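Local coordinates for protein mannan endo-1,6-alpha-mannosidase (PDB 6RY0) that probably cleaves alpha-1,6-mannosidic linkages, and as a transglycosidase is thought to help transfer GPI-anchored glycoproteins into the fungal cell wall, at residues S136-A141 with A207-Y212; L266-A271 with A332-I337; R286-L291 with A338-D343; V327-A332 with V399-I404. One frame throughout, in Å; residues are numbered along the deposited sequence. Where two conformers were deposited one is given.

Contact 1: residues S136-A141 with A207-Y212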
loop_
_atom_site.group_PDB
_atom_site.type_symbol
_atom_site.label_atom_id
_atom_site.label_comp_id
_atom_site.label_asym_id
_atom_site.label_seq_id
_atom_site.Cartn_x
_atom_site.Cartn_y
_atom_site.Cartn_z
ATOM N N SER A 136 -5.377 -2.059 3.879
ATOM C CA SER A 136 -6.618 -1.389 3.507
ATOM C C SER A 136 -7.656 -1.457 4.629
ATOM O O SER A 136 -8.369 -0.481 4.847
ATOM C CB SER A 136 -7.156 -1.991 2.221
ATOM O OG SER A 136 -6.309 -1.612 1.157
ATOM N N ALA A 137 -7.725 -2.570 5.356
ATOM C CA ALA A 137 -8.623 -2.650 6.495
ATOM C C ALA A 137 -8.174 -1.694 7.620
ATOM O O ALA A 137 -8.998 -1.015 8.241
ATOM C CB ALA A 137 -8.693 -4.085 7.014
ATOM N N MET A 138 -6.865 -1.639 7.867
ATOM C CA MET A 138 -6.324 -0.704 8.855
ATOM C C MET A 138 -6.692 0.729 8.495
ATOM O O MET A 138 -7.104 1.518 9.344
ATOM C CB MET A 138 -4.812 -0.876 8.941
ATOM C CG MET A 138 -4.136 -0.133 10.061
ATOM S SD MET A 138 -4.517 -0.732 11.704
ATOM C CE MET A 138 -5.538 0.579 12.374
ATOM N N LEU A 139 -6.559 1.061 7.209
ATOM C CA LEU A 139 -6.879 2.402 6.705
ATOM C C LEU A 139 -8.372 2.691 6.904
ATOM O O LEU A 139 -8.742 3.803 7.268
ATOM C CB LEU A 139 -6.519 2.479 5.211
ATOM C CG LEU A 139 -6.665 3.867 4.615
ATOM C CD1 LEU A 139 -5.678 4.870 5.235
ATOM C CD2 LEU A 139 -6.452 3.790 3.113
ATOM N N ALA A 140 -9.230 1.702 6.668
ATOM C CA ALA A 140 -10.655 1.890 6.900
ATOM C C ALA A 140 -10.930 2.229 8.361
ATOM O O ALA A 140 -11.719 3.113 8.659
ATOM C CB ALA A 140 -11.411 0.653 6.432
ATOM N N ALA A 141 -10.252 1.555 9.297
ATOM C CA ALA A 141 -10.414 1.895 10.724
ATOM C C ALA A 141 -9.891 3.316 11.004
ATOM O O ALA A 141 -10.545 4.117 11.675
ATOM C CB ALA A 141 -9.726 0.865 11.614
ATOM N N ALA A 207 3.018 -1.025 13.451
ATOM C CA ALA A 207 3.138 0.361 13.904
ATOM C C ALA A 207 1.758 1.026 13.979
ATOM O O ALA A 207 1.445 1.760 14.909
ATOM C CB ALA A 207 4.054 1.102 12.981
ATOM N N ARG A 208 0.946 0.774 12.969
ATOM C CA ARG A 208 -0.385 1.369 12.892
ATOM C C ARG A 208 -1.329 0.768 13.916
ATOM O O ARG A 208 -2.137 1.482 14.531
ATOM C CB ARG A 208 -0.942 1.225 11.472
ATOM C CG ARG A 208 -0.138 2.064 10.497
ATOM C CD ARG A 208 -0.372 1.702 9.059
ATOM N NE ARG A 208 -1.680 2.102 8.595
ATOM C CZ ARG A 208 -2.117 1.844 7.369
ATOM N NH1 ARG A 208 -1.371 1.163 6.487
ATOM N NH2 ARG A 208 -3.321 2.260 7.004
ATOM N N LEU A 209 -1.241 -0.533 14.146
ATOM C CA LEU A 209 -2.058 -1.154 15.191
ATOM C C LEU A 209 -1.659 -0.644 16.552
ATOM O O LEU A 209 -2.521 -0.438 17.414
ATOM C CB LEU A 209 -2.001 -2.681 15.085
ATOM C CG LEU A 209 -2.838 -3.251 13.943
ATOM C CD1 LEU A 209 -2.419 -4.693 13.612
ATOM C CD2 LEU A 209 -4.329 -3.184 14.272
ATOM N N ALA A 210 -0.368 -0.448 16.777
ATOM C CA ALA A 210 0.078 0.152 18.042
ATOM C C ALA A 210 -0.554 1.515 18.258
ATOM O O ALA A 210 -1.105 1.801 19.313
ATOM C CB ALA A 210 1.588 0.281 18.072
ATOM N N ARG A 211 -0.472 2.377 17.245
ATOM C CA ARG A 211 -1.014 3.717 17.424
ATOM C C ARG A 211 -2.534 3.677 17.667
ATOM O O ARG A 211 -3.067 4.426 18.482
ATOM C CB ARG A 211 -0.676 4.623 16.244
ATOM C CG ARG A 211 -1.085 6.067 16.500
ATOM C CD ARG A 211 -0.793 6.974 15.343
ATOM N NE ARG A 211 -1.132 8.361 15.619
ATOM C CZ ARG A 211 -2.265 8.961 15.268
ATOM N NH1 ARG A 211 -3.233 8.309 14.662
ATOM N NH2 ARG A 211 -2.416 10.270 15.495
ATOM N N TYR A 212 -3.228 2.844 16.913
ATOM C CA TYR A 212 -4.679 2.851 17.009
ATOM C C TYR A 212 -5.136 2.298 18.358
ATOM O O TYR A 212 -6.003 2.858 19.017
ATOM C CB TYR A 212 -5.294 2.031 15.868
ATOM C CG TYR A 212 -6.801 2.148 15.787
ATOM C CD1 TYR A 212 -7.634 1.421 16.617
ATOM C CD2 TYR A 212 -7.393 3.014 14.876
ATOM C CE1 TYR A 212 -9.006 1.569 16.576
ATOM C CE2 TYR A 212 -8.788 3.158 14.814
ATOM C CZ TYR A 212 -9.584 2.432 15.677
ATOM O OH TYR A 212 -10.955 2.574 15.635
#

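Contact 2: residues L266-A271 with A332-I337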
loop_
_atom_site.group_PDB
_atom_site.type_symbol
_atom_site.label_atom_id
_atom_site.label_comp_id
_atom_site.label_asym_id
_atom_site.label_seq_id
_atom_site.Cartn_x
_atom_site.Cartn_y
_atom_site.Cartn_z
ATOM N N LEU A 266 6.956 2.711 2.266
ATOM C CA LEU A 266 6.221 1.999 3.288
ATOM C C LEU A 266 6.993 2.019 4.603
ATOM O O LEU A 266 6.407 2.143 5.673
ATOM C CB LEU A 266 5.909 0.566 2.833
ATOM C CG LEU A 266 4.944 -0.194 3.750
ATOM C CD1 LEU A 266 3.701 0.604 4.080
ATOM C CD2 LEU A 266 4.558 -1.489 3.073
ATOM N N LEU A 267 8.318 1.860 4.551
ATOM C CA LEU A 267 9.110 1.968 5.760
ATOM C C LEU A 267 9.023 3.372 6.349
ATOM O O LEU A 267 8.941 3.521 7.572
ATOM C CB LEU A 267 10.549 1.568 5.522
ATOM C CG LEU A 267 10.765 0.091 5.160
ATOM C CD1 LEU A 267 12.243 -0.201 5.047
ATOM C CD2 LEU A 267 10.112 -0.833 6.133
ATOM N N LEU A 268 9.059 4.413 5.518
ATOM C CA LEU A 268 8.853 5.772 6.016
ATOM C C LEU A 268 7.508 5.896 6.736
ATOM O O LEU A 268 7.432 6.474 7.809
ATOM C CB LEU A 268 8.946 6.767 4.847
ATOM C CG LEU A 268 8.589 8.206 5.216
ATOM C CD1 LEU A 268 9.589 8.826 6.184
ATOM C CD2 LEU A 268 8.471 9.062 3.977
ATOM N N HIS A 269 6.460 5.379 6.111
ATOM C CA HIS A 269 5.113 5.433 6.684
ATOM C C HIS A 269 5.102 4.756 8.054
ATOM O O HIS A 269 4.650 5.367 9.028
ATOM C CB HIS A 269 4.183 4.763 5.676
ATOM C CG HIS A 269 2.719 4.854 5.950
ATOM N ND1 HIS A 269 2.005 3.816 6.504
ATOM C CD2 HIS A 269 1.816 5.799 5.601
ATOM C CE1 HIS A 269 0.724 4.126 6.461
ATOM N NE2 HIS A 269 0.572 5.316 5.919
ATOM N N GLY A 270 5.592 3.530 8.145
ATOM C CA GLY A 270 5.568 2.867 9.429
ATOM C C GLY A 270 6.426 3.551 10.450
ATOM O O GLY A 270 6.068 3.622 11.638
ATOM N N ALA A 271 7.593 4.061 10.034
ATOM C CA ALA A 271 8.475 4.771 10.961
ATOM C C ALA A 271 7.785 6.027 11.501
ATOM O O ALA A 271 7.986 6.382 12.667
ATOM C CB ALA A 271 9.784 5.114 10.277
ATOM N N ALA A 332 1.784 11.613 2.076
ATOM C CA ALA A 332 0.844 12.611 2.540
ATOM C C ALA A 332 0.459 12.353 3.997
ATOM O O ALA A 332 0.441 13.266 4.834
ATOM C CB ALA A 332 -0.360 12.688 1.630
ATOM N N VAL A 333 0.158 11.102 4.342
ATOM C CA VAL A 333 -0.184 10.772 5.730
ATOM C C VAL A 333 0.999 11.030 6.676
ATOM O O VAL A 333 0.796 11.490 7.805
ATOM C CB VAL A 333 -0.716 9.329 5.836
ATOM C CG1 VAL A 333 -0.779 8.861 7.285
ATOM C CG2 VAL A 333 -2.068 9.254 5.188
ATOM N N VAL A 334 2.234 10.778 6.216
ATOM C CA VAL A 334 3.404 11.071 7.018
ATOM C C VAL A 334 3.394 12.533 7.476
ATOM O O VAL A 334 3.790 12.833 8.592
ATOM C CB VAL A 334 4.686 10.701 6.269
ATOM C CG1 VAL A 334 5.938 11.278 6.923
ATOM C CG2 VAL A 334 4.788 9.188 6.129
ATOM N N THR A 335 2.937 13.458 6.624
ATOM C CA THR A 335 2.926 14.864 7.019
ATOM C C THR A 335 1.951 15.146 8.155
ATOM O O THR A 335 2.091 16.169 8.838
ATOM C CB THR A 335 2.629 15.813 5.850
ATOM O OG1 THR A 335 1.249 15.784 5.466
ATOM C CG2 THR A 335 3.544 15.551 4.716
ATOM N N GLN A 336 0.937 14.287 8.343
ATOM C CA GLN A 336 -0.015 14.467 9.426
ATOM C C GLN A 336 0.505 13.917 10.748
ATOM O O GLN A 336 0.340 14.532 11.787
ATOM C CB GLN A 336 -1.324 13.773 9.100
ATOM C CG GLN A 336 -2.004 14.240 7.863
ATOM C CD GLN A 336 -3.284 13.478 7.633
ATOM O OE1 GLN A 336 -3.263 12.265 7.565
ATOM N NE2 GLN A 336 -4.415 14.181 7.582
ATOM N N ILE A 337 1.138 12.747 10.685
ATOM C CA ILE A 337 1.548 12.143 11.937
ATOM C C ILE A 337 2.978 12.399 12.312
ATOM O O ILE A 337 3.325 12.250 13.488
ATOM C CB ILE A 337 1.306 10.702 11.935
ATOM C CG1 ILE A 337 2.046 10.071 10.776
ATOM C CG2 ILE A 337 -0.175 10.433 11.843
ATOM C CD1 ILE A 337 2.026 8.565 10.778
#

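Contact 3: residues R286-L291 with A338-D343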
loop_
_atom_site.group_PDB
_atom_site.type_symbol
_atom_site.label_atom_id
_atom_site.label_comp_id
_atom_site.label_asym_id
_atom_site.label_seq_id
_atom_site.Cartn_x
_atom_site.Cartn_y
_atom_site.Cartn_z
ATOM N N ARG A 286 15.000 7.942 12.059
ATOM C CA ARG A 286 14.707 6.980 10.999
ATOM C C ARG A 286 13.760 7.586 9.958
ATOM O O ARG A 286 13.969 7.410 8.762
ATOM C CB ARG A 286 14.148 5.682 11.597
ATOM C CG ARG A 286 15.190 4.908 12.376
ATOM C CD ARG A 286 14.596 3.891 13.315
ATOM N NE ARG A 286 15.651 3.351 14.152
ATOM C CZ ARG A 286 15.537 2.279 14.898
ATOM N NH1 ARG A 286 14.399 1.598 14.931
ATOM N NH2 ARG A 286 16.587 1.900 15.629
ATOM N N VAL A 287 12.723 8.311 10.407
ATOM C CA VAL A 287 11.870 9.049 9.486
ATOM C C VAL A 287 12.709 9.974 8.629
ATOM O O VAL A 287 12.584 9.998 7.397
ATOM C CB VAL A 287 10.806 9.845 10.276
ATOM C CG1 VAL A 287 10.138 10.927 9.418
ATOM C CG2 VAL A 287 9.749 8.910 10.865
ATOM N N ASP A 288 13.567 10.756 9.269
ATOM C CA ASP A 288 14.316 11.775 8.537
ATOM C C ASP A 288 15.278 11.136 7.538
ATOM O O ASP A 288 15.410 11.619 6.416
ATOM C CB ASP A 288 15.070 12.655 9.530
ATOM C CG ASP A 288 14.144 13.519 10.372
ATOM O OD1 ASP A 288 12.966 13.683 10.000
ATOM O OD2 ASP A 288 14.646 14.065 11.380
ATOM N N ASN A 289 15.950 10.060 7.933
ATOM C CA ASN A 289 16.878 9.371 7.043
ATOM C C ASN A 289 16.166 8.702 5.878
ATOM O O ASN A 289 16.622 8.811 4.739
ATOM C CB ASN A 289 17.710 8.361 7.824
ATOM C CG ASN A 289 18.845 9.003 8.601
ATOM O OD1 ASN A 289 19.413 9.988 8.170
ATOM N ND2 ASN A 289 19.193 8.424 9.722
ATOM N N LEU A 290 15.060 8.009 6.152
ATOM C CA LEU A 290 14.312 7.396 5.079
ATOM C C LEU A 290 13.800 8.463 4.113
ATOM O O LEU A 290 13.844 8.274 2.893
ATOM C CB LEU A 290 13.137 6.586 5.621
ATOM C CG LEU A 290 13.548 5.268 6.279
ATOM C CD1 LEU A 290 12.432 4.741 7.165
ATOM C CD2 LEU A 290 13.965 4.208 5.250
ATOM N N LEU A 291 13.297 9.567 4.637
ATOM C CA LEU A 291 12.773 10.648 3.803
ATOM C C LEU A 291 13.869 11.261 2.939
ATOM O O LEU A 291 13.677 11.508 1.745
ATOM C CB LEU A 291 12.119 11.689 4.685
ATOM C CG LEU A 291 11.515 12.899 3.965
ATOM C CD1 LEU A 291 10.560 12.505 2.833
ATOM C CD2 LEU A 291 10.838 13.816 4.965
ATOM N N ALA A 338 3.775 12.929 11.377
ATOM C CA ALA A 338 5.112 13.441 11.655
ATOM C C ALA A 338 5.165 14.853 11.071
ATOM O O ALA A 338 5.759 15.099 10.030
ATOM C CB ALA A 338 6.192 12.553 11.071
ATOM N N PRO A 339 4.493 15.802 11.716
ATOM C CA PRO A 339 4.307 17.114 11.086
ATOM C C PRO A 339 5.582 17.879 10.773
ATOM O O PRO A 339 5.532 18.771 9.930
ATOM C CB PRO A 339 3.405 17.858 12.070
ATOM C CG PRO A 339 3.502 17.100 13.308
ATOM C CD PRO A 339 3.766 15.688 12.980
ATOM N N HIS A 340 6.690 17.552 11.424
ATOM C CA HIS A 340 7.931 18.235 11.094
ATOM C C HIS A 340 8.380 17.960 9.665
ATOM O O HIS A 340 9.237 18.693 9.164
ATOM C CB HIS A 340 9.022 17.874 12.084
ATOM C CG HIS A 340 9.635 16.533 11.852
ATOM N ND1 HIS A 340 9.044 15.360 12.266
ATOM C CD2 HIS A 340 10.789 16.191 11.248
ATOM C CE1 HIS A 340 9.820 14.351 11.927
ATOM N NE2 HIS A 340 10.885 14.826 11.312
ATOM N N THR A 341 7.815 16.943 9.006
ATOM C CA THR A 341 8.169 16.613 7.634
ATOM C C THR A 341 7.376 17.390 6.589
ATOM O O THR A 341 7.660 17.250 5.401
ATOM C CB THR A 341 7.951 15.121 7.338
ATOM O OG1 THR A 341 6.559 14.811 7.370
ATOM C CG2 THR A 341 8.743 14.236 8.273
ATOM N N LYS A 342 6.370 18.156 7.009
ATOM C CA LYS A 342 5.396 18.683 6.070
ATOM C C LYS A 342 6.035 19.487 4.939
ATOM O O LYS A 342 5.703 19.307 3.762
ATOM C CB LYS A 342 4.340 19.480 6.833
ATOM C CG LYS A 342 3.257 20.039 5.987
ATOM C CD LYS A 342 2.275 20.893 6.803
ATOM C CE LYS A 342 1.593 21.987 5.958
ATOM N NZ LYS A 342 2.584 23.026 5.491
ATOM N N ASP A 343 6.942 20.396 5.272
ATOM C CA ASP A 343 7.499 21.267 4.249
ATOM C C ASP A 343 8.516 20.574 3.351
ATOM O O ASP A 343 8.802 21.067 2.269
ATOM C CB ASP A 343 8.128 22.511 4.881
ATOM C CG ASP A 343 7.102 23.429 5.547
ATOM O OD1 ASP A 343 5.891 23.333 5.246
ATOM O OD2 ASP A 343 7.522 24.273 6.348
#

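Contact 4: residues V327-A332 with V399-I404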
loop_
_atom_site.group_PDB
_atom_site.type_symbol
_atom_site.label_atom_id
_atom_site.label_comp_id
_atom_site.label_asym_id
_atom_site.label_seq_id
_atom_site.Cartn_x
_atom_site.Cartn_y
_atom_site.Cartn_z
ATOM N N VAL A 327 3.163 5.828 -2.908
ATOM C CA VAL A 327 4.145 6.808 -2.444
ATOM C C VAL A 327 3.434 8.109 -2.082
ATOM O O VAL A 327 3.636 8.677 -1.011
ATOM C CB VAL A 327 5.251 7.017 -3.489
ATOM C CG1 VAL A 327 6.151 8.150 -3.067
ATOM C CG2 VAL A 327 6.030 5.746 -3.719
ATOM N N HIS A 328 2.594 8.601 -2.998
ATOM C CA HIS A 328 1.878 9.838 -2.718
ATOM C C HIS A 328 0.979 9.734 -1.498
ATOM O O HIS A 328 1.014 10.588 -0.622
ATOM C CB HIS A 328 1.029 10.246 -3.952
ATOM C CG HIS A 328 1.787 11.073 -4.948
ATOM N ND1 HIS A 328 1.631 12.431 -5.005
ATOM C CD2 HIS A 328 2.700 10.769 -5.924
ATOM C CE1 HIS A 328 2.423 12.911 -5.966
ATOM N NE2 HIS A 328 3.083 11.932 -6.550
ATOM N N ARG A 329 0.136 8.709 -1.452
ATOM C CA ARG A 329 -0.843 8.620 -0.355
ATOM C C ARG A 329 -0.154 8.450 0.986
ATOM O O ARG A 329 -0.575 9.044 1.988
ATOM C CB ARG A 329 -1.834 7.454 -0.600
ATOM C CG ARG A 329 -2.885 7.746 -1.604
ATOM C CD ARG A 329 -3.619 6.454 -2.084
ATOM N NE ARG A 329 -4.078 5.711 -0.976
ATOM C CZ ARG A 329 -3.872 4.416 -0.783
ATOM N NH1 ARG A 329 -3.274 3.614 -1.664
ATOM N NH2 ARG A 329 -4.281 3.878 0.384
ATOM N N TRP A 330 0.865 7.603 1.024
ATOM C CA TRP A 330 1.565 7.312 2.270
ATOM C C TRP A 330 2.384 8.516 2.724
ATOM O O TRP A 330 2.369 8.870 3.911
ATOM C CB TRP A 330 2.447 6.090 2.118
ATOM C CG TRP A 330 1.709 4.811 1.917
ATOM C CD1 TRP A 330 0.414 4.542 2.191
ATOM C CD2 TRP A 330 2.265 3.618 1.357
ATOM N NE1 TRP A 330 0.126 3.241 1.808
ATOM C CE2 TRP A 330 1.256 2.662 1.298
ATOM C CE3 TRP A 330 3.527 3.285 0.876
ATOM C CZ2 TRP A 330 1.468 1.382 0.820
ATOM C CZ3 TRP A 330 3.736 2.026 0.360
ATOM C CH2 TRP A 330 2.710 1.085 0.359
ATOM N N MET A 331 3.097 9.161 1.804
ATOM C CA MET A 331 3.866 10.353 2.180
ATOM C C MET A 331 2.962 11.481 2.666
ATOM O O MET A 331 3.313 12.214 3.584
ATOM C CB MET A 331 4.774 10.818 1.056
ATOM C CG MET A 331 5.943 9.858 0.804
ATOM S SD MET A 331 7.073 10.372 -0.502
ATOM C CE MET A 331 7.951 11.688 0.320
ATOM N N ALA A 332 1.784 11.613 2.076
ATOM C CA ALA A 332 0.844 12.611 2.540
ATOM C C ALA A 332 0.459 12.353 3.997
ATOM O O ALA A 332 0.441 13.266 4.834
ATOM C CB ALA A 332 -0.360 12.688 1.630
ATOM N N VAL A 399 -3.695 12.884 -6.934
ATOM C CA VAL A 399 -4.542 14.066 -6.944
ATOM C C VAL A 399 -5.363 14.153 -5.667
ATOM O O VAL A 399 -5.460 15.215 -5.048
ATOM C CB VAL A 399 -5.405 14.102 -8.225
ATOM C CG1 VAL A 399 -6.439 15.222 -8.151
ATOM C CG2 VAL A 399 -4.516 14.267 -9.441
ATOM N N SER A 400 -5.963 13.039 -5.234
ATOM C CA SER A 400 -6.736 13.077 -3.996
ATOM C C SER A 400 -5.882 13.524 -2.828
ATOM O O SER A 400 -6.310 14.285 -1.952
ATOM C CB SER A 400 -7.354 11.710 -3.665
ATOM O OG SER A 400 -8.190 11.262 -4.695
ATOM N N SER A 401 -4.644 13.041 -2.777
ATOM C CA SER A 401 -3.790 13.342 -1.651
ATOM C C SER A 401 -3.350 14.808 -1.617
ATOM O O SER A 401 -2.884 15.272 -0.568
ATOM C CB SER A 401 -2.601 12.388 -1.622
ATOM O OG SER A 401 -3.053 11.083 -1.302
ATOM N N LEU A 402 -3.569 15.573 -2.703
ATOM C CA LEU A 402 -3.378 17.016 -2.634
ATOM C C LEU A 402 -4.299 17.667 -1.605
ATOM O O LEU A 402 -4.054 18.798 -1.225
ATOM C CB LEU A 402 -3.627 17.670 -3.999
ATOM C CG LEU A 402 -2.618 17.314 -5.085
ATOM C CD1 LEU A 402 -3.072 17.923 -6.384
ATOM C CD2 LEU A 402 -1.190 17.762 -4.732
ATOM N N LEU A 403 -5.346 16.971 -1.171
ATOM C CA LEU A 403 -6.263 17.488 -0.192
ATOM C C LEU A 403 -5.890 17.142 1.245
ATOM O O LEU A 403 -6.672 17.392 2.159
ATOM C CB LEU A 403 -7.688 17.020 -0.503
ATOM C CG LEU A 403 -8.204 17.437 -1.893
ATOM C CD1 LEU A 403 -9.461 16.628 -2.249
ATOM C CD2 LEU A 403 -8.456 18.928 -1.955
ATOM N N ILE A 404 -4.705 16.592 1.470
ATOM C CA ILE A 404 -4.337 16.125 2.804
ATOM C C ILE A 404 -4.402 17.252 3.841
ATOM O O ILE A 404 -4.743 16.982 4.971
ATOM C CB ILE A 404 -2.957 15.425 2.781
ATOM C CG1 ILE A 404 -2.713 14.607 4.056
ATOM C CG2 ILE A 404 -1.812 16.394 2.551
ATOM C CD1 ILE A 404 -3.502 13.329 4.113
HETATM O O HOH W 1 -3.235 10.287 1.603
#

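Contact 1: residues S136-A141 with A207-Y212
Arg-208 meets Met-138 lengthwise, the two side chains lying alongside each other head to tail between helix 127-142 and helix 196-213, whose segments run parallel within 22°. Met-138 CG sits over one face of the guanidinium, 3.6 Å from Arg-208 NE, while Leu-139 CB lies at the edge in the guanidinium plane, 3.7 Å from Arg-208 NH2. Next along the helix, Leu-209 brings CD2 to 3.6 Å from Met-138 SD. Tyr-212 follows one turn after Arg-208 and receives the methionine tip, Met-138 CE standing 3.8 Å from Tyr-212 CB. Its ring carbon CE2 also reaches Ala-141 CB at 4.0 Å. With chi1 of Met-138 at -171°, CG is anti to the backbone N, and bends further out carry the thioether along the partner helix toward Tyr-212. An alanine at Met-138 is likely to open a gap between the helices and leave Leu-209, Tyr-212 and one guanidinium face without their apolar cover. No hydrogen bond links the two segments, so apolar contact carries them; one residue on, Glu-142 of helix 127-142 adds an ionic link to Arg-208 NH2, and Asp-204 on the arginine's own helix takes NH1.

Contact 2: residues L266-A271 with A332-I337
Val-334 fits against His-269 and Leu-268 where two helices of the (alpha/alpha)6 barrel of family 76, 261-278 and 323-337, lie side by side. Their short segments are 9.4 Å apart, axis to axis, and inclined by only 20°. The CG2 branch of Val-334 does the touching: it comes 3.8 Å from His-269 CA, against the backbone itself, and 4.0 Å from Leu-268 CG, the valine and Leu-268 side chains lying roughly perpendicular. Val-334 CG2 is placed there by a rotation (chi1 167°) that sets it anti to its own carbonyl carbon, with CG1 anti to the backbone N.

A similar direction for neighbouring helices of the inner ring is a feature of this kind of barrel, and this pair is consistent with it. The histidine side chain continues the seam: His-269 NE2 stands 4.0 Å from Val-333 CG1, approached obliquely. Its other nitrogen, ND1, is hydrogen-bonded to Asp-204 on helix 196-213, while the rings of Trp-330 and Phe-273 also meet the imidazole.

Beyond Val-334, helix 323-337 nears its C-terminal end. Thr-335 OG1 turns back to donate to Ala-332 O at 2.7 Å, lying in the carbonyl plane, and Val-333 O accepts from both Gln-336 N and Ile-337 N.

Contact 3: residues R286-L291 with A338-D343
Asp-288 and His-340 supply the one hydrogen bond between segment 286-291 and the turn that leads into helix 342-358. His-340 NE2 donates to Asp-288 OD1 at 2.7 Å with an N-H...O angle of 164°. The acceptor lies within 5° of the imidazole plane, at the ring edge, and uses its syn lone pair, although carboxylate and ring planes are turned 73° apart. The rest of the carboxylate is engaged too, OD2 forming a salt bridge with Lys-284. On the other side of the bond, the imidazole meets the ring of Trp-275.

Apolar contact lies beside this bond. Thr-341 points its methyl at the helix, CG2 standing 3.8 Å from Val-287 CG1 and 3.9 Å from Leu-291 CD2. Its OG1 lies between the backbone N and the carbonyl carbon, facing Ala-338 O, which leaves CG2 to face the helix.

Hydrogen bonds within the turn complete the set: Ala-338 O accepts from Thr-341 N at 2.9 Å and from Thr-341 OG1 at 2.8 Å, two bonds that hold the short 3-10 turn 339-341 in shape. An alanine in place of Asp-288 would probably leave His-340 NE2 without its acceptor and Lys-284 without this carboxylate partner. The adjoining carboxylate probably favours a protonated, positively charged imidazole, which would make this partly exposed link between the two elements partly electrostatic.

Contact 4: residues V327-A332 with V399-I404
Ile-404 and Ala-332 make the apolar, tightly packed half of this contact. Ile-404 CG1 lies 3.5 Å from Ala-332 O and 3.9 Å from Ala-332 CB, and its CB, CG2 and CD1 also gather round the same methyl. With chi1 at -165°, CG1 stands anti to the isoleucine's backbone N and extends over the helix surface. Ser-401 adds its CB, 4.0 Å from Ala-332 CB, so the alanine sits between both ends of a type I turn, which is closed by Ile-404 N to Ser-401 O at 3.0 Å.

The elements joined are helix 323-337 and the C-terminal part of helix 389-401 with the turn after it, both in the family's mainly helical barrel. Ala-332 and Ser-401 are small, which probably helps the backbones come near, Arg-329 CA to Ser-401 CA being 5.7 Å.

The other half is polar and bridged by water, with no direct hydrogen bond across. One water donates to Arg-329 O and to Ser-401 OG, each at 3.0 Å; the serine has two modelled conformers, so the bridge, described for one, is less certain. That hydroxyl also bonds to Ala-397 O and rests 3.4 Å from Arg-329 CG. The arginine's charged end turns elsewhere, to a salt bridge with Asp-88 on helix 76-93.

From the N terminus, contact 1 comes first and closes a loop of 65 residues between helices 127-142 and 196-213 before any other opens. The remaining three interlock. Contact 2 opens at helix 261-278, contact 3 at helix 281-298 and contact 4 within helix 323-337, and they close in that same order, so that each crosses the other two. Contacts 2 and 4 use helix 323-337 and share Ala-332. Contact 1 also touches this crossed group: Arg-208 packs on His-269, and Leu-139 on Arg-329. Contacts 1, 2 and 4 each pair helices separated in the chain by others; contact 3 joins helix 281-298 to the turn before helix 342-358.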